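Local coordinates for protein NanS-p (Escherichia phage vB_EcoP_24B, PDB 6YP6) that probably binds carbohydrate as the lectin-like, beta-sandwich part of a phage-encoded carbohydrate esterase of the NanS-p type, at residues A[10-13]-A[19-22]; A[30-35]-A[40-45]; A[75-80]-A[143-148]; A[119-124]-A[203-208]; A[150-155]-A[208-213]. All coordinates share one frame; numbering follows the deposited sequence. Where two conformers were deposited one is given.

Interaction 1 (A[10-13]-A[19-22]); sequences ASES and VQGW
Segments 10-13 and 19-22 share the loop between strands 3-9 and 23-25; their nearest CA atoms, of Ser13 and Val19, are 6.8 Å apart, no backbone hydrogen bond joins them, and side chains make most of the contact. Gln20 carries most of it. Its chain runs out straight beyond CG and lays the amide against the carboxylate of Glu12, the two flat groups stacked with planes 23° apart and Gln20 CG 3.8 Å from Glu12 OE1. Glu12, also extended, has CG anti to its own N (chi1 177°), and this carries the carboxylate out over the amide, the two chains crossing at a slant. A water lies between the pair, 3.0 Å from Glu12 OE1 and 2.8 Å from Gln20 OE1. Gln20 NE2 sits 3.0 Å from Glu12 O, but the angle is too poor for a hydrogen bond. Further along, Val19 CG1 rests on Ser13 CB and OG, each 3.7 Å away. A glutamine suits this place because its amide can accept from Leu9 N at the end of strand 3-9 and donate, weakly, to Ser16 O in the loop; toward Glu12 the contact relies on stacking and shared water, a modest surface link.

Interaction 2 (A[30-35]-A[40-45]); sequences EVVSDA and GKAVKL
Glu30 and Lys44 both set CG anti to the backbone N (chi1 -176° and 176°) and stay extended beyond it, so their charged ends travel out from one face of the hairpin. They remain 4.8 Å apart, Glu30 OE1 to Lys44 NZ, and a water that donates to the carboxylate and accepts from the ammonium joins them. On the same face Val32 CG2 lies 4.2 Å from Ala42 CB, the small alanine leaving room for the branched valine, and Val32 CG1 reaches Lys44 CB. The other face carries Val31 against Val43, CG2 to CG2, and Lys41, whose chain bends at chi2 (-69°) and brings NZ to two waters, weakly held by NZ, that also bind Val31 O and Ser33 OG. Paired backbone bonds join Glu30 with Lys44 and Val32 with Ala42; the straightest runs from Lys44 N to Glu30 O at 2.8 Å. Asp34 N extends the ladder to Gly40 O at 2.9 Å, approaching from above the carbonyl plane. Gly40 has a positive phi, easy for glycine. The Asp34 carboxylate forms a salt bridge with Lys78. These alternating hydrogen-bonded and non-hydrogen-bonded antiparallel pairs, with the short connection after 28-33, make a beta hairpin bordering the larger sheet.

Interaction 3 (A[75-80]-A[143-148]); sequences CRFKVS and GTFGAF
Phe77 and Phe145 reach toward each other from opposite directions and meet as an offset edge-to-face (T-shaped) pair. The edge of Phe77 is turned to the face of Phe145, with planes at 82° and centroids 5.4 Å apart. The closest atoms are the two CZ carbons, at 3.6 Å, and Phe77 CE1 adds a second touch on Phe145 CZ at 3.9 Å. Such a pairing sets the slightly positive C-H rim of one ring against the electron-rich face of the other. Phe77 holds CG between its backbone N and carbonyl carbon (chi1 69°), which swings the ring across from its strand to the phenylalanine. Strand 71-79 belongs to one antiparallel sheet and strand 140-147 lies at the margin of the other, so these rings meet between the two layers of a beta sandwich, where large apolar residues can span the gap. Leu126 touches both rings, and His153 packs on Phe145. Val79, two residues further on and pointing to the same side of its strand as Phe77, meets Phe148 at about a right angle. Its CG1 lies in the plane of the Phe148 ring, against the rim, 3.7 Å from CE1 and 3.8 Å from CZ. Between the two aromatic contacts the chain turns a corner at Gly146, whose backbone angles (phi 91°) would bring any CB against Phe145 O, and which suits the place by having none. There Gly146 N donates to Thr144 OG1 at 3.0 Å, closing an ST turn. Tyr205 neighbours both Val79 and Phe148, its ring at a shallow angle to the latter's.

Interaction 4 (A[119-124]-A[203-208]); sequences IQTDAK and ATYPVL
Thr121 meets Tyr205 through one short hydrogen bond, and it is the residue at which strand 113-121 touches 203-208. Before it, Ile119 faces inward on Phe77 and Val89, a branched apolar residue suited to the interior, whereas Gln120 points away from Tyr205 and gives its amide NE2 to Asn86 O. Thr121 then turns back toward the tyrosine. OG1 stands between the backbone N and the carbonyl carbon (chi1 51°), which presents both branches to the phenol. Tyr205 OH donates to Thr121 OG1 at 2.7 Å, and OG1 lies in the plane of the ring at its edge. The methyl CG2 comes alongside, 3.3 Å from Tyr205 OH and 3.9 Å from CZ, the side chains running obliquely to each other. The strand of Thr121 belongs to the seven-stranded antiparallel sheet, while Tyr205 precedes strand 207-216 of the other sheet, so the bond reaches across the end of a beta sandwich. Threonine suits the spot because its hydroxyl serves the phenol while its methyl packs on the ring of Phe148. Both hydroxyls are buried and have further partners in the 84-87 loop: Ala84 N with Tyr205 OH, and Ala84 O with Thr121 OG1. The tyrosine, long enough to carry its oxygen across, packs its ring on Val89. Beyond Thr121 the chain leaves the sheet. Asp122 OD1 accepts from Lys124 N at 2.9 Å, on its anti side, forming an Asx turn that includes Ala123, and the same oxygen also accepts from Asp125 N.

Interaction 5 (A[150-155]-A[208-213]); sequences NEWHTL and LIDSIA
A buried contact of an indole with a strand backbone and its first side-chain carbons joins Trp152, of strand 152-159, to Leu208, Ile209 and Asp210 of strand 207-216. The two strands are not direct neighbours: strand 71-79 runs between them in the same antiparallel sheet, and the tryptophan reaches across it, its ring resting on Lys78. The six-membered end of the indole does the touching, and tryptophan fits because it offers a broad apolar surface together with one N-H. CZ3 lies 3.5 Å from Asp210 CB, and CH2 is 3.8 Å from the same carbon and 4.1 Å from Leu208 CB. Trp152 CG sits anti to its carbonyl carbon (chi1 -74°), which aims the ring along the sheet surface. Leu208 and Asp210 both point toward it, while Ile209 between them points to the other side. Asp210 and Ser211 together face Arg76 as a classic beta bulge, and there strand 207-216 turns a corner. The side chains of Trp152 and Asp210 cross at about a right angle, with ring and carboxylate planes 59° apart; the indole meets CB, and Asp210 CG, anti to N (chi1 -163°), carries the carboxylate on to other partners. Asp210 OD2 accepts from Thr38 OG1 and forms a salt bridge with Arg76, whose guanidinium makes a cation-pi contact with the indole. The polar edge of Trp152 is used too, NE1 donating to Asp34 OD1.

How the interactions relate
From the N terminus, interaction 1 closes a short loop between strands 3-9 and 23-25, and interaction 2 then closes the hairpin of 28-33 and 41-46; the two are in series and touch where Ala10 packs on Ala42. Interaction 3 spans a much longer stretch, from 75-80 to 143-148. Interaction 4 crosses it, since 119-124 lies inside that span and 203-208 beyond it, and both tie one sheet to the other. Interaction 5 opens after interaction 3 has closed, crosses interaction 4, and shares Leu208 with it. Asp34 of interaction 2 bridges to Lys78 of interaction 3 and Trp152 of interaction 5, tying the end of the hairpin to strands 71-79 and 152-159 of the same sheet.

Interaction 1 (A[10-13]-A[19-22])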
# COMPACT_ATOMS: atom_id res chain seq x y z
N ALA A 10 7.71 3.98 -12.32
CA ALA A 10 9.16 3.92 -12.48
C ALA A 10 9.60 4.26 -13.90
O ALA A 10 10.77 4.60 -14.10
CB ALA A 10 9.69 2.55 -12.07
N SER A 11 8.70 4.18 -14.87
CA SER A 11 8.99 4.46 -16.27
C SER A 11 8.76 5.92 -16.64
O SER A 11 9.05 6.30 -17.78
CB SER A 11 8.11 3.59 -17.17
OG SER A 11 6.73 3.84 -16.90
N GLU A 12 8.25 6.74 -15.72
CA GLU A 12 7.97 8.15 -15.97
C GLU A 12 9.06 9.01 -15.36
O GLU A 12 9.52 8.74 -14.25
CB GLU A 12 6.62 8.52 -15.35
CG GLU A 12 6.22 9.98 -15.46
CD GLU A 12 4.87 10.24 -14.83
OE1 GLU A 12 4.73 11.27 -14.14
OE2 GLU A 12 3.95 9.40 -15.01
N SER A 13 9.49 10.03 -16.09
CA SER A 13 10.45 11.01 -15.57
C SER A 13 11.68 10.33 -14.97
O SER A 13 12.14 10.69 -13.88
CB SER A 13 9.79 11.95 -14.56
OG SER A 13 8.75 12.69 -15.17
N VAL A 19 10.55 14.22 -8.87
CA VAL A 19 9.91 14.91 -9.98
C VAL A 19 8.42 14.63 -10.00
O VAL A 19 7.62 15.50 -10.38
CB VAL A 19 10.58 14.50 -11.31
CG1 VAL A 19 9.78 15.01 -12.51
CG2 VAL A 19 12.01 15.01 -11.36
N GLN A 20 8.02 13.43 -9.57
CA GLN A 20 6.62 13.02 -9.57
C GLN A 20 5.86 13.49 -8.33
O GLN A 20 4.68 13.14 -8.19
CB GLN A 20 6.52 11.50 -9.75
CG GLN A 20 6.99 11.07 -11.13
CD GLN A 20 6.88 9.58 -11.36
OE1 GLN A 20 5.81 9.00 -11.28
NE2 GLN A 20 8.00 8.95 -11.66
N GLY A 21 6.47 14.27 -7.45
CA GLY A 21 5.76 14.91 -6.37
C GLY A 21 5.76 14.18 -5.05
O GLY A 21 5.13 14.65 -4.10
N TRP A 22 6.44 13.04 -4.97
CA TRP A 22 6.53 12.26 -3.75
C TRP A 22 7.66 12.77 -2.87
O TRP A 22 8.68 13.26 -3.35
CB TRP A 22 6.83 10.80 -4.10
CG TRP A 22 5.70 10.11 -4.81
CD1 TRP A 22 5.30 10.32 -6.10
CD2 TRP A 22 4.81 9.14 -4.26
NE1 TRP A 22 4.22 9.52 -6.39
CE2 TRP A 22 3.90 8.78 -5.28
CE3 TRP A 22 4.71 8.52 -3.02
CZ2 TRP A 22 2.90 7.83 -5.08
CZ3 TRP A 22 3.72 7.58 -2.82
CH2 TRP A 22 2.83 7.24 -3.84
O HOH W 1 3.27 10.11 -11.80

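Interaction 2 (A[30-35]-A[40-45])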
# COMPACT_ATOMS: atom_id res chain seq x y z
N GLU A 30 16.63 3.27 -5.76
CA GLU A 30 17.48 3.19 -6.94
C GLU A 30 16.64 2.76 -8.13
O GLU A 30 16.05 1.68 -8.10
CB GLU A 30 18.61 2.18 -6.73
CG GLU A 30 19.58 2.14 -7.90
CD GLU A 30 20.52 0.95 -7.88
OE1 GLU A 30 20.45 0.13 -6.94
OE2 GLU A 30 21.33 0.82 -8.82
N VAL A 31 16.59 3.58 -9.18
CA VAL A 31 15.90 3.17 -10.40
C VAL A 31 16.76 2.13 -11.10
O VAL A 31 17.95 2.36 -11.36
CB VAL A 31 15.61 4.39 -11.29
CG1 VAL A 31 14.91 3.94 -12.57
CG2 VAL A 31 14.76 5.40 -10.54
N VAL A 32 16.16 0.99 -11.41
CA VAL A 32 16.88 -0.16 -11.93
C VAL A 32 16.18 -0.67 -13.18
O VAL A 32 15.03 -0.34 -13.45
CB VAL A 32 17.00 -1.31 -10.91
CG1 VAL A 32 17.84 -0.88 -9.74
CG2 VAL A 32 15.62 -1.79 -10.46
N SER A 33 16.90 -1.51 -13.92
CA SER A 33 16.33 -2.23 -15.05
C SER A 33 15.75 -3.56 -14.57
O SER A 33 16.38 -4.28 -13.79
CB SER A 33 17.40 -2.50 -16.10
OG SER A 33 17.88 -1.29 -16.64
N ASP A 34 14.54 -3.86 -15.03
CA ASP A 34 13.92 -5.16 -14.81
C ASP A 34 13.10 -5.45 -16.05
O ASP A 34 12.21 -4.66 -16.39
CB ASP A 34 13.04 -5.17 -13.55
CG ASP A 34 12.54 -6.57 -13.19
OD1 ASP A 34 11.75 -7.14 -13.97
OD2 ASP A 34 12.95 -7.10 -12.13
N ALA A 35 13.39 -6.56 -16.73
CA ALA A 35 12.77 -6.82 -18.02
C ALA A 35 11.25 -6.91 -17.93
O ALA A 35 10.57 -6.68 -18.94
CB ALA A 35 13.35 -8.09 -18.64
N GLY A 40 10.58 -1.66 -18.84
CA GLY A 40 11.83 -2.24 -18.43
C GLY A 40 12.44 -1.64 -17.19
O GLY A 40 13.64 -1.83 -16.95
N LYS A 41 11.65 -0.95 -16.37
CA LYS A 41 12.15 -0.19 -15.23
C LYS A 41 11.41 -0.57 -13.96
O LYS A 41 10.29 -1.07 -13.99
CB LYS A 41 11.97 1.32 -15.46
CG LYS A 41 12.68 1.86 -16.67
CD LYS A 41 14.18 1.81 -16.47
CE LYS A 41 14.91 2.48 -17.62
NZ LYS A 41 16.35 2.63 -17.30
N ALA A 42 12.06 -0.27 -12.84
CA ALA A 42 11.47 -0.38 -11.52
C ALA A 42 12.30 0.50 -10.59
O ALA A 42 13.39 0.94 -10.95
CB ALA A 42 11.48 -1.83 -11.03
N VAL A 43 11.78 0.76 -9.40
CA VAL A 43 12.57 1.42 -8.36
C VAL A 43 12.76 0.42 -7.22
O VAL A 43 11.81 -0.19 -6.74
CB VAL A 43 11.99 2.77 -7.92
CG1 VAL A 43 10.69 2.61 -7.15
CG2 VAL A 43 13.02 3.54 -7.08
N LYS A 44 14.01 0.22 -6.85
CA LYS A 44 14.40 -0.72 -5.81
C LYS A 44 14.56 0.04 -4.50
O LYS A 44 15.35 0.99 -4.41
CB LYS A 44 15.72 -1.37 -6.21
CG LYS A 44 16.31 -2.32 -5.18
CD LYS A 44 17.57 -2.98 -5.75
CE LYS A 44 18.39 -3.71 -4.70
NZ LYS A 44 19.66 -4.25 -5.25
N LEU A 45 13.82 -0.39 -3.50
CA LEU A 45 13.76 0.26 -2.20
C LEU A 45 14.44 -0.63 -1.17
O LEU A 45 14.06 -1.79 -0.98
CB LEU A 45 12.31 0.54 -1.80
CG LEU A 45 11.52 1.34 -2.85
CD1 LEU A 45 10.08 1.49 -2.39
CD2 LEU A 45 12.11 2.69 -3.13
O HOH W 2 20.89 -2.72 -7.74
O HOH W 3 18.00 2.05 -14.59
O HOH W 4 16.42 -0.24 -18.71

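Interaction 3 (A[75-80]-A[143-148])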
# COMPACT_ATOMS: atom_id res chain seq x y z
N CYS A 75 -0.88 -1.16 -6.58
CA CYS A 75 0.57 -1.23 -6.65
C CYS A 75 0.98 -2.49 -7.38
O CYS A 75 0.42 -3.56 -7.13
CB CYS A 75 1.15 -1.24 -5.23
SG CYS A 75 2.96 -1.40 -5.10
N ARG A 76 1.99 -2.38 -8.23
CA ARG A 76 2.66 -3.52 -8.84
C ARG A 76 4.09 -3.56 -8.30
O ARG A 76 4.80 -2.54 -8.35
CB ARG A 76 2.62 -3.43 -10.37
CG ARG A 76 3.31 -4.60 -11.05
CD ARG A 76 2.92 -4.73 -12.52
NE ARG A 76 3.46 -5.95 -13.13
CZ ARG A 76 4.60 -6.04 -13.82
NH1 ARG A 76 5.36 -4.98 -14.04
NH2 ARG A 76 4.96 -7.21 -14.32
N PHE A 77 4.50 -4.72 -7.78
CA PHE A 77 5.73 -4.83 -7.00
C PHE A 77 6.30 -6.23 -7.15
O PHE A 77 5.61 -7.17 -7.51
CB PHE A 77 5.47 -4.50 -5.51
CG PHE A 77 4.65 -5.55 -4.82
CD1 PHE A 77 3.26 -5.54 -4.92
CD2 PHE A 77 5.26 -6.58 -4.12
CE1 PHE A 77 2.51 -6.55 -4.33
CE2 PHE A 77 4.50 -7.58 -3.53
CZ PHE A 77 3.13 -7.56 -3.63
N LYS A 78 7.58 -6.35 -6.80
CA LYS A 78 8.31 -7.60 -6.85
C LYS A 78 9.17 -7.66 -5.60
O LYS A 78 9.90 -6.71 -5.31
CB LYS A 78 9.17 -7.68 -8.12
CG LYS A 78 10.26 -8.73 -8.09
CD LYS A 78 10.80 -8.98 -9.53
CE LYS A 78 12.31 -8.98 -9.63
NZ LYS A 78 12.66 -9.55 -10.94
N VAL A 79 9.10 -8.75 -4.87
CA VAL A 79 9.88 -8.91 -3.64
C VAL A 79 11.17 -9.66 -3.97
O VAL A 79 11.13 -10.66 -4.69
CB VAL A 79 9.10 -9.66 -2.55
CG1 VAL A 79 9.87 -9.58 -1.24
CG2 VAL A 79 7.70 -9.11 -2.40
N SER A 80 12.28 -9.22 -3.39
CA SER A 80 13.59 -9.83 -3.59
C SER A 80 14.08 -10.45 -2.29
O SER A 80 13.83 -9.91 -1.21
CB SER A 80 14.58 -8.77 -4.07
OG SER A 80 15.80 -9.33 -4.50
N GLY A 143 -5.88 -11.80 2.26
CA GLY A 143 -5.63 -12.74 1.19
C GLY A 143 -4.15 -13.06 1.13
O GLY A 143 -3.36 -12.60 1.94
N THR A 144 -3.81 -13.86 0.13
CA THR A 144 -2.43 -14.27 -0.07
C THR A 144 -2.12 -14.29 -1.55
O THR A 144 -2.98 -14.57 -2.38
CB THR A 144 -2.17 -15.66 0.56
OG1 THR A 144 -0.80 -16.00 0.40
CG2 THR A 144 -3.01 -16.76 -0.08
N PHE A 145 -0.86 -14.02 -1.87
CA PHE A 145 -0.32 -14.22 -3.21
C PHE A 145 0.12 -15.66 -3.43
O PHE A 145 0.58 -15.99 -4.52
CB PHE A 145 0.87 -13.30 -3.46
CG PHE A 145 0.56 -11.83 -3.30
CD1 PHE A 145 0.72 -11.21 -2.08
CD2 PHE A 145 0.11 -11.06 -4.37
CE1 PHE A 145 0.45 -9.88 -1.90
CE2 PHE A 145 -0.17 -9.71 -4.19
CZ PHE A 145 -0.01 -9.13 -2.95
N GLY A 146 -0.02 -16.51 -2.42
CA GLY A 146 0.45 -17.87 -2.51
C GLY A 146 1.87 -18.01 -2.01
O GLY A 146 2.42 -17.14 -1.32
N ALA A 147 2.48 -19.14 -2.36
CA ALA A 147 3.84 -19.43 -1.92
C ALA A 147 4.74 -18.26 -2.29
O ALA A 147 4.70 -17.74 -3.40
CB ALA A 147 4.33 -20.71 -2.58
N PHE A 148 5.59 -17.86 -1.34
CA PHE A 148 6.47 -16.73 -1.57
C PHE A 148 7.38 -16.97 -2.77
O PHE A 148 7.90 -18.07 -2.96
CB PHE A 148 7.33 -16.50 -0.33
CG PHE A 148 8.34 -15.41 -0.51
CD1 PHE A 148 7.96 -14.09 -0.47
CD2 PHE A 148 9.67 -15.72 -0.74
CE1 PHE A 148 8.89 -13.08 -0.62
CE2 PHE A 148 10.60 -14.71 -0.89
CZ PHE A 148 10.22 -13.39 -0.84

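Interaction 4 (A[119-124]-A[203-208])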
# COMPACT_ATOMS: atom_id res chain seq x y z
N ILE A 119 2.10 -6.09 3.85
CA ILE A 119 2.51 -7.27 3.12
C ILE A 119 3.66 -7.90 3.91
O ILE A 119 4.64 -7.22 4.25
CB ILE A 119 2.94 -6.91 1.69
CG1 ILE A 119 1.79 -6.26 0.92
CG2 ILE A 119 3.48 -8.14 0.97
CD1 ILE A 119 2.22 -5.63 -0.38
N GLN A 120 3.52 -9.19 4.23
CA GLN A 120 4.39 -9.91 5.15
C GLN A 120 4.36 -11.37 4.76
O GLN A 120 3.32 -11.87 4.34
CB GLN A 120 3.85 -9.74 6.58
CG GLN A 120 4.66 -10.40 7.67
CD GLN A 120 3.93 -10.45 8.99
OE1 GLN A 120 2.69 -10.45 9.02
NE2 GLN A 120 4.68 -10.50 10.09
N THR A 121 5.48 -12.08 4.94
CA THR A 121 5.44 -13.53 4.79
C THR A 121 5.17 -14.19 6.14
O THR A 121 5.61 -13.71 7.18
CB THR A 121 6.74 -14.10 4.21
OG1 THR A 121 7.88 -13.62 4.94
CG2 THR A 121 6.91 -13.71 2.78
N ASP A 122 4.44 -15.30 6.10
CA ASP A 122 4.48 -16.27 7.20
C ASP A 122 5.66 -17.20 6.93
O ASP A 122 6.68 -16.74 6.41
CB ASP A 122 3.11 -16.89 7.46
CG ASP A 122 2.49 -17.58 6.26
OD1 ASP A 122 3.23 -18.07 5.40
OD2 ASP A 122 1.24 -17.64 6.21
N ALA A 123 5.58 -18.48 7.31
CA ALA A 123 6.69 -19.39 7.01
C ALA A 123 6.61 -19.98 5.61
O ALA A 123 7.50 -20.74 5.22
CB ALA A 123 6.76 -20.51 8.04
N LYS A 124 5.59 -19.62 4.82
CA LYS A 124 5.48 -20.16 3.48
C LYS A 124 4.94 -19.20 2.43
O LYS A 124 5.39 -19.26 1.28
CB LYS A 124 4.72 -21.50 3.47
CG LYS A 124 3.27 -21.43 3.94
CD LYS A 124 2.70 -22.85 4.10
CE LYS A 124 1.19 -22.84 4.31
NZ LYS A 124 0.46 -22.33 3.12
N ALA A 203 15.59 -5.67 9.56
CA ALA A 203 15.66 -6.07 8.16
C ALA A 203 14.28 -6.41 7.61
O ALA A 203 13.50 -7.14 8.24
CB ALA A 203 16.57 -7.28 8.01
N THR A 204 14.02 -5.93 6.40
CA THR A 204 12.83 -6.21 5.61
C THR A 204 13.28 -6.68 4.23
O THR A 204 14.45 -6.54 3.85
CB THR A 204 11.95 -4.95 5.49
OG1 THR A 204 12.71 -3.94 4.82
CG2 THR A 204 11.51 -4.48 6.87
N TYR A 205 12.35 -7.22 3.44
CA TYR A 205 12.72 -7.65 2.10
C TYR A 205 13.00 -6.43 1.22
O TYR A 205 12.18 -5.51 1.16
CB TYR A 205 11.58 -8.40 1.42
CG TYR A 205 11.22 -9.75 1.99
CD1 TYR A 205 11.89 -10.89 1.61
CD2 TYR A 205 10.15 -9.88 2.88
CE1 TYR A 205 11.54 -12.12 2.11
CE2 TYR A 205 9.79 -11.11 3.38
CZ TYR A 205 10.50 -12.23 2.99
OH TYR A 205 10.18 -13.49 3.46
N PRO A 206 14.09 -6.42 0.45
CA PRO A 206 14.19 -5.45 -0.64
C PRO A 206 12.99 -5.61 -1.55
O PRO A 206 12.52 -6.72 -1.79
CB PRO A 206 15.50 -5.82 -1.34
CG PRO A 206 16.28 -6.54 -0.28
CD PRO A 206 15.26 -7.32 0.49
N VAL A 207 12.47 -4.49 -2.06
CA VAL A 207 11.28 -4.52 -2.92
C VAL A 207 11.51 -3.64 -4.14
O VAL A 207 12.09 -2.55 -4.04
CB VAL A 207 10.00 -4.14 -2.13
CG1 VAL A 207 10.01 -2.68 -1.69
CG2 VAL A 207 8.73 -4.45 -2.94
N LEU A 208 11.02 -4.11 -5.28
CA LEU A 208 11.00 -3.35 -6.52
C LEU A 208 9.57 -2.89 -6.75
O LEU A 208 8.63 -3.69 -6.70
CB LEU A 208 11.46 -4.19 -7.70
CG LEU A 208 12.96 -4.23 -7.96
CD1 LEU A 208 13.71 -4.80 -6.80
CD2 LEU A 208 13.24 -5.01 -9.23

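Interaction 5 (A[150-155]-A[208-213])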
# COMPACT_ATOMS: atom_id res chain seq x y z
N ASN A 150 9.90 -14.49 -5.95
CA ASN A 150 10.51 -13.23 -6.37
C ASN A 150 9.96 -12.77 -7.72
O ASN A 150 10.66 -12.11 -8.50
CB ASN A 150 12.03 -13.35 -6.34
CG ASN A 150 12.63 -13.46 -4.88
OD1 ASN A 150 11.94 -13.45 -3.87
ND2 ASN A 150 13.95 -13.60 -4.80
N GLU A 151 8.70 -13.09 -8.01
CA GLU A 151 8.04 -12.66 -9.23
C GLU A 151 7.30 -11.35 -9.01
O GLU A 151 7.06 -10.92 -7.88
CB GLU A 151 7.02 -13.73 -9.68
CG GLU A 151 7.62 -15.08 -9.97
CD GLU A 151 8.63 -15.01 -11.08
OE1 GLU A 151 8.27 -14.53 -12.17
OE2 GLU A 151 9.79 -15.41 -10.85
N TRP A 152 6.90 -10.72 -10.11
CA TRP A 152 6.02 -9.57 -10.02
C TRP A 152 4.62 -9.98 -9.58
O TRP A 152 4.10 -11.03 -9.96
CB TRP A 152 5.94 -8.87 -11.39
CG TRP A 152 7.16 -8.10 -11.73
CD1 TRP A 152 8.19 -8.49 -12.53
CD2 TRP A 152 7.50 -6.80 -11.25
NE1 TRP A 152 9.15 -7.50 -12.58
CE2 TRP A 152 8.75 -6.46 -11.79
CE3 TRP A 152 6.87 -5.89 -10.40
CZ2 TRP A 152 9.37 -5.24 -11.52
CZ3 TRP A 152 7.49 -4.70 -10.13
CH2 TRP A 152 8.73 -4.38 -10.69
N HIS A 153 4.00 -9.09 -8.79
CA HIS A 153 2.64 -9.24 -8.32
C HIS A 153 1.92 -7.90 -8.42
O HIS A 153 2.56 -6.84 -8.45
CB HIS A 153 2.60 -9.74 -6.87
CG HIS A 153 3.20 -11.09 -6.73
ND1 HIS A 153 2.51 -12.24 -7.04
CD2 HIS A 153 4.45 -11.48 -6.40
CE1 HIS A 153 3.30 -13.28 -6.90
NE2 HIS A 153 4.48 -12.85 -6.49
N THR A 154 0.60 -7.97 -8.44
CA THR A 154 -0.23 -6.78 -8.37
C THR A 154 -1.17 -6.88 -7.19
O THR A 154 -1.64 -7.96 -6.82
CB THR A 154 -1.03 -6.55 -9.67
OG1 THR A 154 -1.92 -7.64 -9.89
CG2 THR A 154 -0.10 -6.40 -10.85
N LEU A 155 -1.45 -5.72 -6.59
CA LEU A 155 -2.36 -5.63 -5.47
C LEU A 155 -3.22 -4.40 -5.68
O LEU A 155 -2.68 -3.33 -5.97
CB LEU A 155 -1.58 -5.52 -4.16
CG LEU A 155 -2.41 -5.36 -2.89
CD1 LEU A 155 -3.33 -6.55 -2.67
CD2 LEU A 155 -1.49 -5.18 -1.68
N LEU A 208 11.02 -4.11 -5.28
CA LEU A 208 11.00 -3.35 -6.52
C LEU A 208 9.57 -2.89 -6.75
O LEU A 208 8.63 -3.69 -6.70
CB LEU A 208 11.46 -4.19 -7.70
CG LEU A 208 12.96 -4.23 -7.96
CD1 LEU A 208 13.71 -4.80 -6.80
CD2 LEU A 208 13.24 -5.01 -9.23
N ILE A 209 9.40 -1.60 -7.00
CA ILE A 209 8.10 -1.01 -7.28
C ILE A 209 8.05 -0.61 -8.74
O ILE A 209 8.91 0.13 -9.22
CB ILE A 209 7.83 0.20 -6.37
CG1 ILE A 209 7.92 -0.16 -4.90
CG2 ILE A 209 6.49 0.85 -6.74
CD1 ILE A 209 6.90 -1.09 -4.45
N ASP A 210 7.03 -1.08 -9.45
CA ASP A 210 6.74 -0.66 -10.82
C ASP A 210 5.88 0.59 -10.82
O ASP A 210 6.18 1.57 -11.52
CB ASP A 210 6.01 -1.82 -11.52
CG ASP A 210 6.01 -1.70 -13.02
OD1 ASP A 210 7.04 -1.27 -13.59
OD2 ASP A 210 5.01 -2.11 -13.66
N SER A 211 4.81 0.57 -10.03
CA SER A 211 3.89 1.69 -9.95
C SER A 211 3.11 1.62 -8.64
O SER A 211 2.95 0.55 -8.04
CB SER A 211 2.91 1.66 -11.12
OG SER A 211 2.13 0.48 -11.09
N ILE A 212 2.63 2.80 -8.22
CA ILE A 212 1.67 2.97 -7.14
C ILE A 212 0.68 4.01 -7.65
O ILE A 212 1.09 5.02 -8.21
CB ILE A 212 2.33 3.54 -5.86
CG1 ILE A 212 3.44 2.63 -5.36
CG2 ILE A 212 1.28 3.77 -4.77
CD1 ILE A 212 4.34 3.29 -4.35
N ALA A 213 -0.62 3.78 -7.45
CA ALA A 213 -1.57 4.80 -7.88
C ALA A 213 -2.84 4.73 -7.06
O ALA A 213 -3.20 3.69 -6.52
CB ALA A 213 -1.94 4.66 -9.37